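Local coordinates for aminotransferase, class I and II (Erwinia tasmaniensis, PDB 5Z0Q), which binds pyridoxal-5'-phosphate and belongs to the class I and II aminotransferase family, with the fold-type I architecture, at residues 34-40 and 348-352; 42-46 and 296-300; 94-98 and 263-267; 116-122 and 138-144; 315-319 and 330-335. All coordinates share one frame; numbering follows the deposited sequence.

Contact 1 (34-40 and 348-352)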
# COMPACT_ATOMS: atom_id res chain seq x y z
N ASP A 34 -32.19 -5.28 -6.65
CA ASP A 34 -32.75 -3.98 -7.04
C ASP A 34 -32.64 -3.01 -5.86
O ASP A 34 -33.62 -2.60 -5.24
CB ASP A 34 -34.19 -4.14 -7.51
CG ASP A 34 -34.75 -2.86 -8.10
OD1 ASP A 34 -33.98 -1.89 -8.29
OD2 ASP A 34 -35.97 -2.82 -8.38
N ILE A 35 -31.40 -2.64 -5.55
CA ILE A 35 -31.08 -1.72 -4.47
C ILE A 35 -30.07 -0.71 -4.99
O ILE A 35 -29.06 -1.09 -5.59
CB ILE A 35 -30.53 -2.45 -3.23
CG1 ILE A 35 -31.52 -3.53 -2.75
CG2 ILE A 35 -30.25 -1.47 -2.11
CD1 ILE A 35 -31.03 -4.31 -1.55
N LEU A 36 -30.34 0.57 -4.74
CA LEU A 36 -29.45 1.63 -5.22
C LEU A 36 -28.26 1.78 -4.29
O LEU A 36 -28.45 2.06 -3.10
CB LEU A 36 -30.21 2.95 -5.32
CG LEU A 36 -31.43 2.97 -6.24
CD1 LEU A 36 -32.01 4.37 -6.32
CD2 LEU A 36 -31.08 2.45 -7.63
N PRO A 37 -27.03 1.61 -4.77
CA PRO A 37 -25.86 1.77 -3.89
C PRO A 37 -25.58 3.23 -3.56
O PRO A 37 -25.20 4.01 -4.44
CB PRO A 37 -24.71 1.16 -4.71
CG PRO A 37 -25.37 0.42 -5.85
CD PRO A 37 -26.64 1.14 -6.11
N LEU A 38 -25.78 3.61 -2.30
CA LEU A 38 -25.55 4.97 -1.84
C LEU A 38 -24.84 4.96 -0.50
O LEU A 38 -25.17 5.73 0.41
CB LEU A 38 -26.87 5.75 -1.74
CG LEU A 38 -27.75 5.79 -2.99
CD1 LEU A 38 -29.17 6.19 -2.62
CD2 LEU A 38 -27.18 6.75 -4.02
N TRP A 39 -23.83 4.09 -0.36
CA TRP A 39 -23.22 3.84 0.94
C TRP A 39 -21.75 4.28 0.97
O TRP A 39 -21.45 5.30 1.58
CB TRP A 39 -23.38 2.37 1.31
CG TRP A 39 -22.81 1.39 0.32
CD1 TRP A 39 -23.23 1.17 -0.96
CD2 TRP A 39 -21.71 0.50 0.54
NE1 TRP A 39 -22.46 0.20 -1.55
CE2 TRP A 39 -21.52 -0.23 -0.65
CE3 TRP A 39 -20.86 0.25 1.62
CZ2 TRP A 39 -20.52 -1.19 -0.79
CZ3 TRP A 39 -19.87 -0.71 1.48
CH2 TRP A 39 -19.71 -1.41 0.29
N ILE A 40 -20.84 3.54 0.33
CA ILE A 40 -19.42 3.79 0.51
C ILE A 40 -19.06 5.16 -0.05
O ILE A 40 -19.65 5.64 -1.03
CB ILE A 40 -18.59 2.67 -0.14
CG1 ILE A 40 -17.15 2.69 0.38
CG2 ILE A 40 -18.62 2.77 -1.66
CD1 ILE A 40 -16.33 1.49 -0.07
N GLY A 348 -35.25 -0.87 -1.60
CA GLY A 348 -34.38 -0.53 -2.71
C GLY A 348 -33.44 0.63 -2.48
O GLY A 348 -33.15 1.38 -3.41
N LEU A 349 -32.96 0.80 -1.25
CA LEU A 349 -32.06 1.90 -0.90
C LEU A 349 -30.92 1.35 -0.07
O LEU A 349 -31.14 0.84 1.03
CB LEU A 349 -32.81 2.99 -0.14
CG LEU A 349 -33.89 3.72 -0.95
CD1 LEU A 349 -34.88 4.41 -0.03
CD2 LEU A 349 -33.26 4.71 -1.91
N GLY A 350 -29.70 1.45 -0.60
CA GLY A 350 -28.53 0.94 0.09
C GLY A 350 -27.68 2.02 0.73
O GLY A 350 -26.77 2.56 0.10
N PHE A 351 -27.98 2.33 1.99
CA PHE A 351 -27.27 3.36 2.73
C PHE A 351 -26.16 2.74 3.57
O PHE A 351 -26.10 1.53 3.79
CB PHE A 351 -28.23 4.15 3.62
CG PHE A 351 -29.29 4.90 2.87
CD1 PHE A 351 -29.04 5.39 1.60
CD2 PHE A 351 -30.54 5.11 3.44
CE1 PHE A 351 -30.01 6.09 0.91
CE2 PHE A 351 -31.52 5.80 2.75
CZ PHE A 351 -31.26 6.29 1.49
N SER A 352 -25.26 3.61 4.04
CA SER A 352 -24.27 3.20 5.03
C SER A 352 -24.93 3.17 6.40
O SER A 352 -25.47 4.19 6.86
CB SER A 352 -23.08 4.16 5.03
OG SER A 352 -22.16 3.84 3.99
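Leu36 and Pro37 pair in parallel with Leu349 and Gly350, a beta-ladder that attaches strand 36-38, an outermost strand within this chain, to strand 349-353 of the smaller mixed sheet. It is a worked case of a strand near the start of the chain completing a sheet built mainly from the C-terminal part. Three backbone bonds alternate along the seam. Leu36 N donates to Gly348 O, Gly350 N answers to Leu36 O, and Leu38 N closes the series on Gly350 O at 2.8 Å. Gly348 has positive phi and is the C-prime residue of the Schellman motif that ends helix 340-345; its carbonyl also accepts from Arg380.

Leu36, Leu38, Leu349 and Phe351 share one face of the sheet, where helix 371-385 packs on the three leucines. There Leu38 and Phe351 run side by side, and Leu38 CD1 meets the ring edge of Phe351 at CE1 (3.6 Å). Ile35, just before the strand, has CG2 anti to its N and lays that methyl against the backbone of Gly350, at 3.3 Å from Gly350 N.

Farther along, at Trp39, chi1 of 58° swings the indole between its own N and carbonyl, and NE1 bonds to Lys26 O while Lys29 forms a cation-pi contact. The carbonyl of Trp39 already serves Arg364, and Ser352 OG adds only a weak bond, 2.9 Å from OG to Trp39 O.

Contact 2 (42-46 and 296-300)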
# COMPACT_ATOMS: atom_id res chain seq x y z
N ASP A 42 -17.51 7.23 -2.04
CA ASP A 42 -16.88 7.58 -3.30
C ASP A 42 -17.97 7.99 -4.28
O ASP A 42 -19.12 7.56 -4.17
CB ASP A 42 -16.04 6.42 -3.87
CG ASP A 42 -16.88 5.25 -4.35
OD1 ASP A 42 -18.00 5.06 -3.83
OD2 ASP A 42 -16.41 4.51 -5.24
N THR A 43 -17.60 8.84 -5.23
CA THR A 43 -18.57 9.34 -6.20
C THR A 43 -18.55 8.48 -7.46
O THR A 43 -17.60 7.73 -7.72
CB THR A 43 -18.28 10.80 -6.54
OG1 THR A 43 -16.97 10.92 -7.11
CG2 THR A 43 -18.36 11.67 -5.29
N ASP A 44 -19.62 8.60 -8.24
CA ASP A 44 -19.74 7.91 -9.52
C ASP A 44 -19.21 8.75 -10.68
O ASP A 44 -19.55 8.48 -11.83
CB ASP A 44 -21.19 7.52 -9.77
CG ASP A 44 -21.74 6.58 -8.71
OD1 ASP A 44 -20.96 5.76 -8.18
OD2 ASP A 44 -22.95 6.66 -8.41
N PHE A 45 -18.39 9.76 -10.39
CA PHE A 45 -17.94 10.71 -11.40
C PHE A 45 -16.63 10.25 -12.03
O PHE A 45 -15.71 9.81 -11.33
CB PHE A 45 -17.77 12.10 -10.78
CG PHE A 45 -19.00 12.63 -10.12
CD1 PHE A 45 -20.26 12.35 -10.64
CD2 PHE A 45 -18.92 13.42 -8.99
CE1 PHE A 45 -21.40 12.84 -10.03
CE2 PHE A 45 -20.05 13.91 -8.38
CZ PHE A 45 -21.30 13.62 -8.90
N ARG A 46 -16.57 10.36 -13.35
CA ARG A 46 -15.33 10.10 -14.07
C ARG A 46 -14.26 11.11 -13.65
O ARG A 46 -14.55 12.29 -13.42
CB ARG A 46 -15.58 10.18 -15.58
CG ARG A 46 -14.34 10.21 -16.46
CD ARG A 46 -14.75 10.41 -17.91
NE ARG A 46 -13.62 10.78 -18.77
CZ ARG A 46 -12.93 9.93 -19.51
NH1 ARG A 46 -13.24 8.64 -19.50
NH2 ARG A 46 -11.93 10.36 -20.26
N GLN A 296 -17.54 20.38 -9.62
CA GLN A 296 -18.15 19.34 -8.81
C GLN A 296 -18.83 19.92 -7.57
O GLN A 296 -19.86 19.41 -7.13
CB GLN A 296 -17.11 18.30 -8.39
CG GLN A 296 -17.68 17.09 -7.67
CD GLN A 296 -16.61 16.20 -7.06
OE1 GLN A 296 -15.50 16.66 -6.78
NE2 GLN A 296 -16.94 14.93 -6.87
N LEU A 297 -18.26 21.00 -7.01
CA LEU A 297 -18.86 21.61 -5.83
C LEU A 297 -20.23 22.20 -6.14
O LEU A 297 -21.17 22.03 -5.36
CB LEU A 297 -17.93 22.69 -5.27
CG LEU A 297 -16.54 22.24 -4.82
CD1 LEU A 297 -15.76 23.40 -4.22
CD2 LEU A 297 -16.65 21.09 -3.82
N ASP A 298 -20.36 22.89 -7.27
CA ASP A 298 -21.66 23.43 -7.66
C ASP A 298 -22.66 22.31 -7.90
O ASP A 298 -23.83 22.42 -7.51
CB ASP A 298 -21.52 24.30 -8.91
CG ASP A 298 -20.58 25.47 -8.71
OD1 ASP A 298 -20.41 25.91 -7.55
OD2 ASP A 298 -20.00 25.95 -9.71
N TYR A 299 -22.22 21.22 -8.52
CA TYR A 299 -23.11 20.09 -8.76
C TYR A 299 -23.49 19.40 -7.46
O TYR A 299 -24.65 19.00 -7.27
CB TYR A 299 -22.45 19.10 -9.72
CG TYR A 299 -23.40 18.09 -10.33
CD1 TYR A 299 -24.08 18.39 -11.50
CD2 TYR A 299 -23.59 16.85 -9.76
CE1 TYR A 299 -24.95 17.48 -12.08
CE2 TYR A 299 -24.46 15.93 -10.32
CZ TYR A 299 -25.13 16.25 -11.49
OH TYR A 299 -25.99 15.34 -12.06
N LEU A 300 -22.54 19.26 -6.53
CA LEU A 300 -22.83 18.61 -5.26
C LEU A 300 -23.69 19.48 -4.36
O LEU A 300 -24.51 18.95 -3.59
CB LEU A 300 -21.53 18.23 -4.55
CG LEU A 300 -20.77 17.03 -5.14
CD1 LEU A 300 -19.52 16.74 -4.34
CD2 LEU A 300 -21.67 15.80 -5.20
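Leu300 N donates to Gln296 O at 2.8 Å, a helical bond that sets Gln296 and Leu300 one turn apart, so that both reach the ring of Phe45. Tyr299 supplies the third contact from the same helix, so a single aromatic side chain from a loop is received by three helical ones. No hydrogen bond crosses between 42-46 and 296-300; the example is largely one of van der Waals docking.

Phe45 reaches over with its CG anti to the carbonyl carbon (chi1 -57°). The amide end of the extended Gln296 stands at the ring edge, its plane turned 69° from the ring, while Gln296 CG, 4.0 Å from Phe45 CE2, lies off the ring plane. Leu300 CD2 also stands at the ring edge, 4.0 Å from Phe45 CE2. The far end of the ring, Phe45 CZ, comes to 4.1 Å from Tyr299 CD2, and the two aromatic planes are almost perpendicular at 88°. Thr43 offers its methyl, CG2, to the end of Gln296, the two side chains coming from opposite directions.

Polar groups nearby are anchored by other parts of the chain: Tyr299 OH accepts from Arg371 N, and Phe45 O from Asn243 ND2. The loop, leading from strand 36-38 to helix 49-59, is thus pinned against the long helix 290-313, while Asp42 and Arg46 pack on Gly65 and Gly62 of the second subunit.

Contact 3 (94-98 and 263-267)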
# COMPACT_ATOMS: atom_id res chain seq x y z
N LEU A 94 6.60 16.33 5.20
CA LEU A 94 5.70 15.43 4.48
C LEU A 94 6.16 13.98 4.60
O LEU A 94 7.36 13.68 4.57
CB LEU A 94 5.62 15.83 3.01
CG LEU A 94 5.11 17.25 2.73
CD1 LEU A 94 5.08 17.52 1.24
CD2 LEU A 94 3.73 17.45 3.34
N VAL A 95 5.19 13.08 4.74
CA VAL A 95 5.41 11.64 4.71
C VAL A 95 4.29 11.05 3.86
O VAL A 95 3.12 11.11 4.25
CB VAL A 95 5.42 11.00 6.11
CG1 VAL A 95 5.55 9.49 6.00
CG2 VAL A 95 6.56 11.57 6.95
N PHE A 96 4.64 10.48 2.71
CA PHE A 96 3.64 9.96 1.79
C PHE A 96 3.22 8.55 2.19
O PHE A 96 4.05 7.73 2.59
CB PHE A 96 4.17 9.97 0.36
CG PHE A 96 4.48 11.35 -0.15
CD1 PHE A 96 3.46 12.22 -0.48
CD2 PHE A 96 5.79 11.77 -0.31
CE1 PHE A 96 3.74 13.49 -0.95
CE2 PHE A 96 6.08 13.03 -0.78
CZ PHE A 96 5.05 13.90 -1.10
N LEU A 97 1.93 8.27 2.08
CA LEU A 97 1.34 7.03 2.54
C LEU A 97 0.38 6.49 1.48
O LEU A 97 -0.16 7.26 0.68
CB LEU A 97 0.57 7.23 3.86
CG LEU A 97 1.39 7.71 5.06
CD1 LEU A 97 0.47 8.34 6.10
CD2 LEU A 97 2.17 6.55 5.66
N PRO A 98 0.17 5.17 1.45
CA PRO A 98 -0.83 4.58 0.53
C PRO A 98 -2.22 4.50 1.16
O PRO A 98 -2.78 3.42 1.41
CB PRO A 98 -0.23 3.20 0.26
CG PRO A 98 0.44 2.84 1.54
CD PRO A 98 0.98 4.13 2.12
N PHE A 263 6.87 8.26 13.95
CA PHE A 263 5.89 7.85 12.95
C PHE A 263 6.53 6.97 11.88
O PHE A 263 6.02 5.90 11.55
CB PHE A 263 5.24 9.08 12.32
CG PHE A 263 4.11 8.78 11.38
CD1 PHE A 263 2.81 8.64 11.86
CD2 PHE A 263 4.33 8.64 10.02
CE1 PHE A 263 1.77 8.36 11.00
CE2 PHE A 263 3.29 8.36 9.16
CZ PHE A 263 2.00 8.22 9.65
N ASN A 264 7.67 7.42 11.33
CA ASN A 264 8.33 6.66 10.27
C ASN A 264 8.85 5.32 10.77
O ASN A 264 8.86 4.34 10.01
CB ASN A 264 9.48 7.49 9.68
CG ASN A 264 8.98 8.71 8.93
OD1 ASN A 264 7.92 8.68 8.30
ND2 ASN A 264 9.75 9.79 8.99
N ARG A 265 9.29 5.25 12.03
CA ARG A 265 9.77 3.98 12.58
C ARG A 265 8.64 2.97 12.69
O ARG A 265 8.84 1.78 12.46
CB ARG A 265 10.44 4.22 13.93
CG ARG A 265 11.01 2.97 14.58
CD ARG A 265 12.04 3.30 15.66
NE ARG A 265 11.47 4.06 16.77
CZ ARG A 265 11.60 5.38 16.93
NH1 ARG A 265 12.29 6.09 16.04
NH2 ARG A 265 11.06 5.98 17.97
N MET A 266 7.44 3.44 13.04
CA MET A 266 6.28 2.55 13.10
C MET A 266 5.81 2.16 11.71
O MET A 266 5.23 1.08 11.53
CB MET A 266 5.15 3.23 13.88
CG MET A 266 3.89 2.39 14.04
SD MET A 266 4.16 0.89 14.99
CE MET A 266 4.82 1.57 16.51
N ARG A 267 6.06 3.00 10.71
CA ARG A 267 5.60 2.75 9.35
C ARG A 267 6.53 1.83 8.58
O ARG A 267 6.07 1.05 7.74
CB ARG A 267 5.43 4.08 8.61
CG ARG A 267 4.88 3.98 7.19
CD ARG A 267 5.99 3.93 6.15
NE ARG A 267 5.45 3.95 4.79
CZ ARG A 267 5.31 5.06 4.07
NH1 ARG A 267 4.81 4.99 2.84
NH2 ARG A 267 5.69 6.23 4.57
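Arg267 grips the carbonyl oxygen of Phe96 end-on with both terminal nitrogens, NH1 at 2.9 Å and NH2 at 3.0 Å from Phe96 O. One acceptor shared by two donors makes a fork, and both of its bonds are bent. The oxygen sits somewhat out of the guanidinium plane. Leu97 slides past the arginine in the opposite sense and lays CD2 over one guanidinium face, 3.7 Å from Arg267 NH2. Val95 CG1 meets the edge of the same group.

Beside this polar grip lies an apolar patch. The ring of Phe263 turns its edge to both strand residues: CE2 is 4.0 Å from Val95 CG1, and CZ is 3.9 Å from Leu97 CD1. Asn264 approaches Val95 from the opposite direction, its OD1 3.4 Å from Val95 CG1.

These contacts place the last turn of helix 257-267 on strand 94-97, an outermost strand within this chain of the large mixed sheet of a fold-type I protein. The axes of the short segments 263-267 and 94-97 run within 21° of each other.

In the next shell, a bend at chi2 (-94°) brings the arginine head to the strand, where it is held further by two carbonyls of the following loop: NE donates to Val271 O and NH1 to Pro272 O. Ile106 of helix 101-111 packs on both Phe263 and Arg267. Farther out, Pro98 touches Pro272 of the second subunit and precedes Gly99, Val100 and Val101 of the pyridoxal-5'-phosphate pocket, while Met266 packs on Met270 of the second subunit.

Contact 4 (116-122 and 138-144)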
# COMPACT_ATOMS: atom_id res chain seq x y z
N GLN A 116 -2.21 3.99 27.78
CA GLN A 116 -2.78 5.26 27.35
C GLN A 116 -3.95 5.04 26.40
O GLN A 116 -4.06 4.01 25.73
CB GLN A 116 -1.70 6.13 26.70
CG GLN A 116 -0.61 6.57 27.65
CD GLN A 116 0.50 7.34 26.97
OE1 GLN A 116 0.82 7.09 25.81
NE2 GLN A 116 1.08 8.30 27.68
N SER A 117 -4.82 6.04 26.34
CA SER A 117 -6.07 5.96 25.59
C SER A 117 -6.12 7.06 24.53
O SER A 117 -5.29 7.97 24.50
CB SER A 117 -7.28 6.07 26.52
OG SER A 117 -7.35 7.35 27.13
N THR A 118 -7.13 6.95 23.67
CA THR A 118 -7.39 7.93 22.63
C THR A 118 -8.75 8.58 22.87
O THR A 118 -9.62 8.02 23.53
CB THR A 118 -7.37 7.29 21.23
OG1 THR A 118 -8.41 6.32 21.13
CG2 THR A 118 -6.03 6.62 20.97
N VAL A 119 -8.91 9.79 22.32
CA VAL A 119 -10.15 10.54 22.43
C VAL A 119 -10.59 10.97 21.04
O VAL A 119 -9.77 11.43 20.24
CB VAL A 119 -10.00 11.78 23.34
CG1 VAL A 119 -11.35 12.42 23.60
CG2 VAL A 119 -9.33 11.41 24.64
N SER A 120 -11.88 10.82 20.76
CA SER A 120 -12.45 11.28 19.50
C SER A 120 -13.92 11.59 19.72
O SER A 120 -14.45 11.43 20.82
CB SER A 120 -12.26 10.24 18.39
OG SER A 120 -13.20 9.19 18.52
N ALA A 121 -14.57 12.04 18.66
CA ALA A 121 -16.00 12.29 18.69
C ALA A 121 -16.77 11.03 18.30
O ALA A 121 -16.21 10.08 17.75
CB ALA A 121 -16.38 13.44 17.76
N THR A 122 -18.07 11.03 18.61
CA THR A 122 -18.96 9.97 18.16
C THR A 122 -20.27 10.65 17.76
O THR A 122 -20.78 11.51 18.51
CB THR A 122 -19.21 8.90 19.23
OG1 THR A 122 -20.25 8.02 18.81
CG2 THR A 122 -19.58 9.53 20.57
N GLN A 138 -7.75 1.49 24.81
CA GLN A 138 -9.11 1.89 25.13
C GLN A 138 -9.39 3.28 24.56
O GLN A 138 -8.48 4.09 24.37
CB GLN A 138 -9.35 1.86 26.64
CG GLN A 138 -8.59 2.92 27.44
CD GLN A 138 -7.13 2.56 27.69
OE1 GLN A 138 -6.45 2.01 26.82
NE2 GLN A 138 -6.65 2.86 28.89
N HIS A 139 -10.66 3.55 24.27
CA HIS A 139 -11.06 4.74 23.54
C HIS A 139 -12.13 5.49 24.31
O HIS A 139 -13.09 4.88 24.81
CB HIS A 139 -11.56 4.38 22.14
CG HIS A 139 -11.81 5.57 21.27
ND1 HIS A 139 -10.80 6.37 20.79
CD2 HIS A 139 -12.97 6.08 20.78
CE1 HIS A 139 -11.32 7.33 20.04
NE2 HIS A 139 -12.63 7.18 20.02
N LEU A 140 -11.97 6.81 24.41
CA LEU A 140 -12.95 7.69 25.05
C LEU A 140 -13.69 8.47 23.97
O LEU A 140 -13.06 9.12 23.13
CB LEU A 140 -12.27 8.65 26.03
CG LEU A 140 -13.18 9.66 26.72
CD1 LEU A 140 -14.22 8.96 27.58
CD2 LEU A 140 -12.38 10.64 27.55
N SER A 141 -15.01 8.41 24.00
CA SER A 141 -15.86 9.02 22.98
C SER A 141 -16.67 10.16 23.58
O SER A 141 -17.28 9.99 24.64
CB SER A 141 -16.79 7.98 22.35
OG SER A 141 -16.06 6.86 21.89
N ALA A 142 -16.67 11.30 22.90
CA ALA A 142 -17.47 12.46 23.29
C ALA A 142 -18.57 12.64 22.26
O ALA A 142 -18.29 12.82 21.07
CB ALA A 142 -16.60 13.71 23.39
N ALA A 143 -19.82 12.60 22.72
CA ALA A 143 -20.95 12.63 21.81
C ALA A 143 -21.09 14.00 21.15
O ALA A 143 -20.98 15.04 21.80
CB ALA A 143 -22.24 12.28 22.55
N LEU A 144 -21.33 13.99 19.84
CA LEU A 144 -21.66 15.22 19.13
C LEU A 144 -23.09 15.64 19.46
O LEU A 144 -24.00 14.81 19.51
CB LEU A 144 -21.51 15.02 17.62
CG LEU A 144 -20.10 14.81 17.09
CD1 LEU A 144 -20.11 14.69 15.57
CD2 LEU A 144 -19.19 15.95 17.53
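The hydroxyls of Thr118 and Ser120 lie at the edge of the His139 imidazole, the close-knit part of a parallel strand pair. Strands 117-122 and 139-146 belong to a beta-alpha-beta unit whose helix, 127-134, packs on this face through Phe129 and Pro132. The backbone ladder is largely regular, with Leu140 N reaching Thr118 O at 2.8 Å, though the bond from Thr122 N to Ala142 O is bent.

Val119, Leu140, Ala121 and Ala142 make ordinary apolar packing on the other face, and Leu144 CD2 comes to 3.8 Å from Ala121 CB. The open side is at Ser141, which is partly exposed, and at exposed Gln138, which bends back along Ser117, its CG 3.5 Å from Ser117 CB.

With CG anti to the backbone N (chi1 -172°), the histidine ring leans across the neighbouring strand. Ser120 OG bonds to His139 NE2 at 2.6 Å; Thr118 OG1 appears to bond to ND1, though the modelled separation is too short to trust. Either partner could donate in each. If both bonds are real, they would fix the ring's rotation, and since hydroxyls can give or accept, the site could suit either neutral tautomer.

Contact 5 (315-319 and 330-335)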
# COMPACT_ATOMS: atom_id res chain seq x y z
N PRO A 315 -42.03 12.47 7.04
CA PRO A 315 -42.49 12.53 8.44
C PRO A 315 -41.84 11.49 9.35
O PRO A 315 -42.52 10.75 10.06
CB PRO A 315 -43.99 12.29 8.30
CG PRO A 315 -44.08 11.33 7.15
CD PRO A 315 -42.95 11.69 6.20
N GLY A 316 -40.51 11.43 9.34
CA GLY A 316 -39.81 10.50 10.20
C GLY A 316 -38.30 10.61 10.12
O GLY A 316 -37.58 9.81 10.73
N LEU A 317 -37.82 11.59 9.37
CA LEU A 317 -36.39 11.77 9.15
C LEU A 317 -36.01 13.22 9.41
O LEU A 317 -36.75 14.14 9.08
CB LEU A 317 -36.00 11.38 7.72
CG LEU A 317 -36.46 9.99 7.25
CD1 LEU A 317 -36.15 9.81 5.77
CD2 LEU A 317 -35.80 8.90 8.07
N SER A 318 -34.83 13.41 10.01
CA SER A 318 -34.23 14.72 10.19
C SER A 318 -32.81 14.67 9.64
O SER A 318 -32.12 13.66 9.79
CB SER A 318 -34.22 15.14 11.66
OG SER A 318 -35.52 15.13 12.21
N MET A 319 -32.38 15.76 9.01
CA MET A 319 -31.04 15.80 8.43
C MET A 319 -30.48 17.21 8.53
O MET A 319 -31.15 18.18 8.16
CB MET A 319 -31.05 15.34 6.97
CG MET A 319 -29.70 15.47 6.29
SD MET A 319 -29.76 15.15 4.53
CE MET A 319 -28.03 15.37 4.11
N ILE A 330 -28.45 11.33 8.09
CA ILE A 330 -29.91 11.39 8.23
C ILE A 330 -30.31 10.67 9.51
O ILE A 330 -29.97 9.50 9.71
CB ILE A 330 -30.62 10.76 7.02
CG1 ILE A 330 -30.16 11.43 5.72
CG2 ILE A 330 -32.13 10.86 7.18
CD1 ILE A 330 -30.73 10.79 4.48
N ASP A 331 -31.06 11.37 10.37
CA ASP A 331 -31.60 10.78 11.59
C ASP A 331 -32.87 10.02 11.25
O ASP A 331 -33.88 10.63 10.88
CB ASP A 331 -31.86 11.86 12.64
CG ASP A 331 -32.28 11.29 13.99
OD1 ASP A 331 -32.37 10.05 14.11
OD2 ASP A 331 -32.51 12.08 14.92
N ALA A 332 -32.83 8.70 11.39
CA ALA A 332 -33.98 7.84 11.12
C ALA A 332 -34.58 7.28 12.40
O ALA A 332 -35.29 6.27 12.36
CB ALA A 332 -33.59 6.71 10.17
N SER A 333 -34.31 7.91 13.55
CA SER A 333 -34.87 7.43 14.81
C SER A 333 -36.38 7.59 14.87
O SER A 333 -37.04 6.85 15.62
CB SER A 333 -34.23 8.17 15.99
OG SER A 333 -34.47 9.56 15.91
N GLY A 334 -36.95 8.52 14.11
CA GLY A 334 -38.39 8.71 14.08
C GLY A 334 -39.17 7.60 13.41
O GLY A 334 -40.40 7.65 13.41
N LEU A 335 -38.49 6.61 12.83
CA LEU A 335 -39.19 5.52 12.16
C LEU A 335 -39.72 4.49 13.15
O LEU A 335 -40.80 3.92 12.94
CB LEU A 335 -38.27 4.85 11.14
CG LEU A 335 -37.70 5.74 10.04
CD1 LEU A 335 -36.82 4.94 9.09
CD2 LEU A 335 -38.82 6.44 9.27
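Asp331 plays two parts at once: its backbone exchanges two hydrogen bonds with Ser318, while its carboxylate reaches forward to the backbone two residues on. Ser318 N donates to Asp331 O at 3.1 Å, and Asp331 N returns a bond to Ser318 O. Together they form an antiparallel hydrogen-bonded pair. Meanwhile Asp331 OD1 accepts from Ser333 N (2.9 Å) and Ser333 OG (2.8 Å), both arriving on the same face of the carboxylate; the first closes an Asx turn. The aspartate's chi1 of -174° sends the carboxylate away from its own N, where Ser333 can meet it.

Apolar packing gathers around Leu317 and Ile330. Leu317 CD2 fits against Ala332 CB at 3.8 Å and against Leu335 CD2 at 4.1 Å, while its CB meets Ile330 CG2 at 3.9 Å. The fully extended Met319 passes obliquely over Ile330, with SD 3.9 Å from Ile330 CG1. Helices close over these side chains: Val311 of helix 290-313 touches Leu317, Met319 and Ile330, and Phe344 of helix 340-345 touches Leu317 and Leu335.

Ser318, by contrast, is exposed, its CB lying near Asp331 CB. The sheet continues from Ile330 to Val363 of strand 362-364. The weakly bonded strand 318-319 and strand 329-331, joined by a long connection, make a short beta hairpin at the margin of the smaller mixed sheet, a layer backed by helices.

Overall arrangement
Four of the five contacts involve two sheets of one chain. Contacts 1 and 5 lie at the two ends of the five-stranded sheet, their centres about 17 Å apart; contacts 3 and 4 belong to the larger sheet, centres about 24 Å apart. Contact 2 joins the following loop, 42-46, to helix 290-313, which leads on to strand 318-319 of contact 5. Along the chain, contact 1 encloses the other four, contact 2 encloses 3, and 3 encloses 4; contact 5 comes afterwards. Early residues thus supply an edge strand to the sheet built from the C-terminal part. Contacts 2 and 3, centres about 30 Å apart, both touch the second subunit, as does Ile40 of contact 1.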